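Local coordinates for protein serpin B3 (Homo sapiens, PDB 4ZK3) that probably inhibits proteases as a member of the serpin family, and is linked to Pso p27, which forms large aggregates in psoriasis, at residues 145-150 with 161-166. Residues are numbered along the deposited sequence; the frame is centred on the assembly and turned at random.
Sequences KKINSW and NLIPEG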
ATOM      1  N   LYS A 145     -13.027   5.372  17.944  1.00 33.01           N
ATOM      2  CA  LYS A 145     -13.012   3.933  18.166  1.00 34.41           C
ATOM      3  C   LYS A 145     -13.939   3.204  17.267  1.00 32.17           C
ATOM      4  O   LYS A 145     -13.654   2.108  16.835  1.00 32.03           O
ATOM      5  CB  LYS A 145     -13.304   3.574  19.634  1.00 37.61           C
ATOM      6  CG  LYS A 145     -12.237   4.122  20.562  1.00 43.09           C
ATOM      7  CD  LYS A 145     -12.490   3.692  21.983  1.00 54.29           C
ATOM      8  CE  LYS A 145     -11.532   4.387  22.919  1.00 64.34           C
ATOM      9  NZ  LYS A 145     -11.224   3.524  24.092  1.00 69.05           N
ATOM     10  N   LYS A 146     -15.074   3.778  16.964  1.00 31.65           N
ATOM     11  CA  LYS A 146     -15.945   3.158  15.955  1.00 32.60           C
ATOM     12  C   LYS A 146     -15.281   3.046  14.556  1.00 27.38           C
ATOM     13  O   LYS A 146     -15.460   2.051  13.880  1.00 24.45           O
ATOM     14  CB  LYS A 146     -17.216   3.967  15.811  1.00 39.01           C
ATOM     15  CG  LYS A 146     -18.289   3.350  14.943  1.00 42.61           C
ATOM     16  CD  LYS A 146     -19.649   4.037  15.155  1.00 53.14           C
ATOM     17  CE  LYS A 146     -19.693   4.854  16.470  1.00 55.31           C
ATOM     18  NZ  LYS A 146     -21.057   5.323  16.839  1.00 60.62           N
ATOM     19  N   ILE A 147     -14.512   4.052  14.152  1.00 25.83           N
ATOM     20  CA  ILE A 147     -13.877   4.014  12.789  1.00 23.88           C
ATOM     21  C   ILE A 147     -12.791   2.905  12.800  1.00 23.03           C
ATOM     22  O   ILE A 147     -12.746   2.061  11.899  1.00 22.56           O
ATOM     23  CB  ILE A 147     -13.276   5.374  12.458  1.00 23.66           C
ATOM     24  CG1 ILE A 147     -14.435   6.390  12.242  1.00 25.07           C
ATOM     25  CG2 ILE A 147     -12.391   5.355  11.217  1.00 21.65           C
ATOM     26  CD1 ILE A 147     -13.991   7.840  12.393  1.00 26.13           C
ATOM     27  N   ASN A 148     -11.951   2.946  13.830  1.00 22.34           N
ATOM     28  CA  ASN A 148     -10.904   1.953  14.061  1.00 25.55           C
ATOM     29  C   ASN A 148     -11.492   0.520  14.043  1.00 24.65           C
ATOM     30  O   ASN A 148     -10.882  -0.379  13.464  1.00 25.60           O
ATOM     31  CB  ASN A 148     -10.080   2.281  15.323  1.00 25.06           C
ATOM     32  CG  ASN A 148      -9.139   3.464  15.158  1.00 27.10           C
ATOM     33  OD1 ASN A 148      -8.833   3.930  14.073  1.00 28.39           O
ATOM     34  ND2 ASN A 148      -8.686   3.977  16.263  1.00 25.27           N
ATOM     35  N   SER A 149     -12.713   0.286  14.570  1.00 26.01           N
ATOM     36  CA  SER A 149     -13.305  -1.058  14.519  1.00 22.85           C
ATOM     37  C   SER A 149     -13.799  -1.426  13.177  1.00 22.07           C
ATOM     38  O   SER A 149     -13.702  -2.596  12.776  1.00 24.35           O
ATOM     39  CB  SER A 149     -14.472  -1.272  15.551  1.00 25.82           C
ATOM     40  OG  SER A 149     -13.946  -1.070  16.843  1.00 31.46           O
ATOM     41  N   TRP A 150     -14.424  -0.498  12.470  1.00 22.57           N
ATOM     42  CA  TRP A 150     -14.751  -0.780  11.094  1.00 22.93           C
ATOM     43  C   TRP A 150     -13.515  -1.247  10.296  1.00 21.15           C
ATOM     44  O   TRP A 150     -13.559  -2.241   9.521  1.00 20.96           O
ATOM     45  CB  TRP A 150     -15.355   0.443  10.415  1.00 24.17           C
ATOM     46  CG  TRP A 150     -15.746   0.156   9.055  1.00 24.99           C
ATOM     47  CD1 TRP A 150     -16.854  -0.486   8.654  1.00 26.56           C
ATOM     48  CD2 TRP A 150     -15.013   0.494   7.853  1.00 26.33           C
ATOM     49  NE1 TRP A 150     -16.867  -0.584   7.268  1.00 25.62           N
ATOM     50  CE2 TRP A 150     -15.753   0.016   6.764  1.00 25.27           C
ATOM     51  CE3 TRP A 150     -13.795   1.150   7.608  1.00 27.08           C
ATOM     52  CZ2 TRP A 150     -15.349   0.201   5.453  1.00 25.87           C
ATOM     53  CZ3 TRP A 150     -13.372   1.295   6.307  1.00 24.80           C
ATOM     54  CH2 TRP A 150     -14.153   0.849   5.245  1.00 25.00           C
ATOM     55  N   ASN A 161      -6.364   0.151  15.647  1.00 25.30           N
ATOM     56  CA  ASN A 161      -6.035   1.485  16.131  1.00 25.15           C
ATOM     57  C   ASN A 161      -5.486   2.402  14.989  1.00 26.01           C
ATOM     58  O   ASN A 161      -4.546   3.185  15.158  1.00 24.09           O
ATOM     59  CB  ASN A 161      -5.130   1.418  17.377  1.00 31.16           C
ATOM     60  CG  ASN A 161      -5.108   2.735  18.171  1.00 42.19           C
ATOM     61  OD1 ASN A 161      -4.071   3.366  18.342  1.00 50.75           O
ATOM     62  ND2 ASN A 161      -6.256   3.132  18.680  1.00 46.24           N
ATOM     63  N   LEU A 162      -6.093   2.311  13.817  1.00 22.58           N
ATOM     64  CA  LEU A 162      -5.586   3.050  12.663  1.00 23.60           C
ATOM     65  C   LEU A 162      -5.351   4.518  12.999  1.00 22.90           C
ATOM     66  O   LEU A 162      -4.327   5.054  12.656  1.00 22.49           O
ATOM     67  CB  LEU A 162      -6.571   2.921  11.475  1.00 22.58           C
ATOM     68  CG  LEU A 162      -6.191   3.817  10.266  1.00 23.51           C
ATOM     69  CD1 LEU A 162      -4.833   3.434   9.648  1.00 24.24           C
ATOM     70  CD2 LEU A 162      -7.332   3.796   9.261  1.00 22.69           C
ATOM     71  N   ILE A 163      -6.328   5.124  13.693  1.00 24.84           N
ATOM     72  CA  ILE A 163      -6.309   6.528  14.033  1.00 25.86           C
ATOM     73  C   ILE A 163      -6.046   6.648  15.569  1.00 27.95           C
ATOM     74  O   ILE A 163      -6.942   6.374  16.368  1.00 29.92           O
ATOM     75  CB  ILE A 163      -7.617   7.236  13.698  1.00 24.96           C
ATOM     76  CG1 ILE A 163      -8.020   7.087  12.197  1.00 26.49           C
ATOM     77  CG2 ILE A 163      -7.467   8.718  13.999  1.00 27.38           C
ATOM     78  CD1 ILE A 163      -9.438   7.539  11.965  1.00 25.60           C
ATOM     79  N   PRO A 164      -4.814   7.008  15.954  1.00 31.96           N
ATOM     80  CA  PRO A 164      -4.508   7.149  17.371  1.00 37.13           C
ATOM     81  C   PRO A 164      -5.127   8.420  17.975  1.00 34.44           C
ATOM     82  O   PRO A 164      -5.648   9.278  17.249  1.00 30.40           O
ATOM     83  CB  PRO A 164      -2.969   7.196  17.397  1.00 37.47           C
ATOM     84  CG  PRO A 164      -2.544   6.501  16.133  1.00 39.23           C
ATOM     85  CD  PRO A 164      -3.570   7.038  15.156  1.00 35.41           C
ATOM     86  N   GLU A 165      -5.089   8.521  19.301  1.00 33.04           N
ATOM     87  CA  GLU A 165      -5.712   9.642  19.998  1.00 32.84           C
ATOM     88  C   GLU A 165      -4.940  10.822  19.530  1.00 33.87           C
ATOM     89  O   GLU A 165      -3.786  10.690  19.151  1.00 35.58           O
ATOM     90  CB  GLU A 165      -5.518   9.500  21.504  1.00 39.51           C
ATOM     91  CG  GLU A 165      -5.938   8.145  22.045  1.00 43.66           C
ATOM     92  CD  GLU A 165      -5.661   8.028  23.515  1.00 48.77           C
ATOM     93  OE1 GLU A 165      -4.817   7.168  23.884  1.00 41.55           O
ATOM     94  OE2 GLU A 165      -6.286   8.838  24.264  1.00 45.61           O
ATOM     95  N   GLY A 166      -5.552  11.982  19.540  1.00 33.81           N
ATOM     96  CA  GLY A 166      -4.879  13.165  19.088  1.00 36.75           C
ATOM     97  C   GLY A 166      -5.383  13.584  17.736  1.00 35.45           C
ATOM     98  O   GLY A 166      -5.317  14.740  17.390  1.00 33.77           O
TER
HETATM   99  O   HOH W   1      -8.153  -0.027  12.992  1.00 24.46           O
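Asn-148 binds Ile-163 through both ends of its side-chain amide, each bond meeting a different backbone atom of that one residue. Its OD1 accepts from Ile-163 N at 2.8 Å, with an N-H...O angle of 159° and the donor tilted from the plane of the amide carbonyl. Its ND2 donates to Ile-163 O at 3.0 Å along a nearly straight line (174°). That oxygen lies almost in the amide plane of Asn-148, whereas ND2 stands above the plane of the Ile-163 carbonyl. Because OD1 accepts one bond and ND2 donates the other, the pair tells the two ends of the amide apart and fixes its rotation; Arg-144 NH1 is a further donor to Ile-163 O. The CB bond of Asn-148 points to the loop, and chi1 of -73° sets CG beside the backbone N, from where the amide reaches Ile-163. A water adds a second, backbone-to-backbone link: it donates to Asn-148 O at 2.8 Å and accepts from Leu-162 N at 3.2 Å. In the serpin fold these bonds join helix 140-153, which lies across a face of the large central sheet, to the loop that leads from it toward strand 174-185. Apolar contact lies beside the polar pairing, where CG2 of Ile-147 meets CD1 of Ile-163 at 3.7 Å. Both isoleucines also touch Val-175 of that strand, while Leu-162 packs on Ala-346 and Ala-348 of strand 340-351.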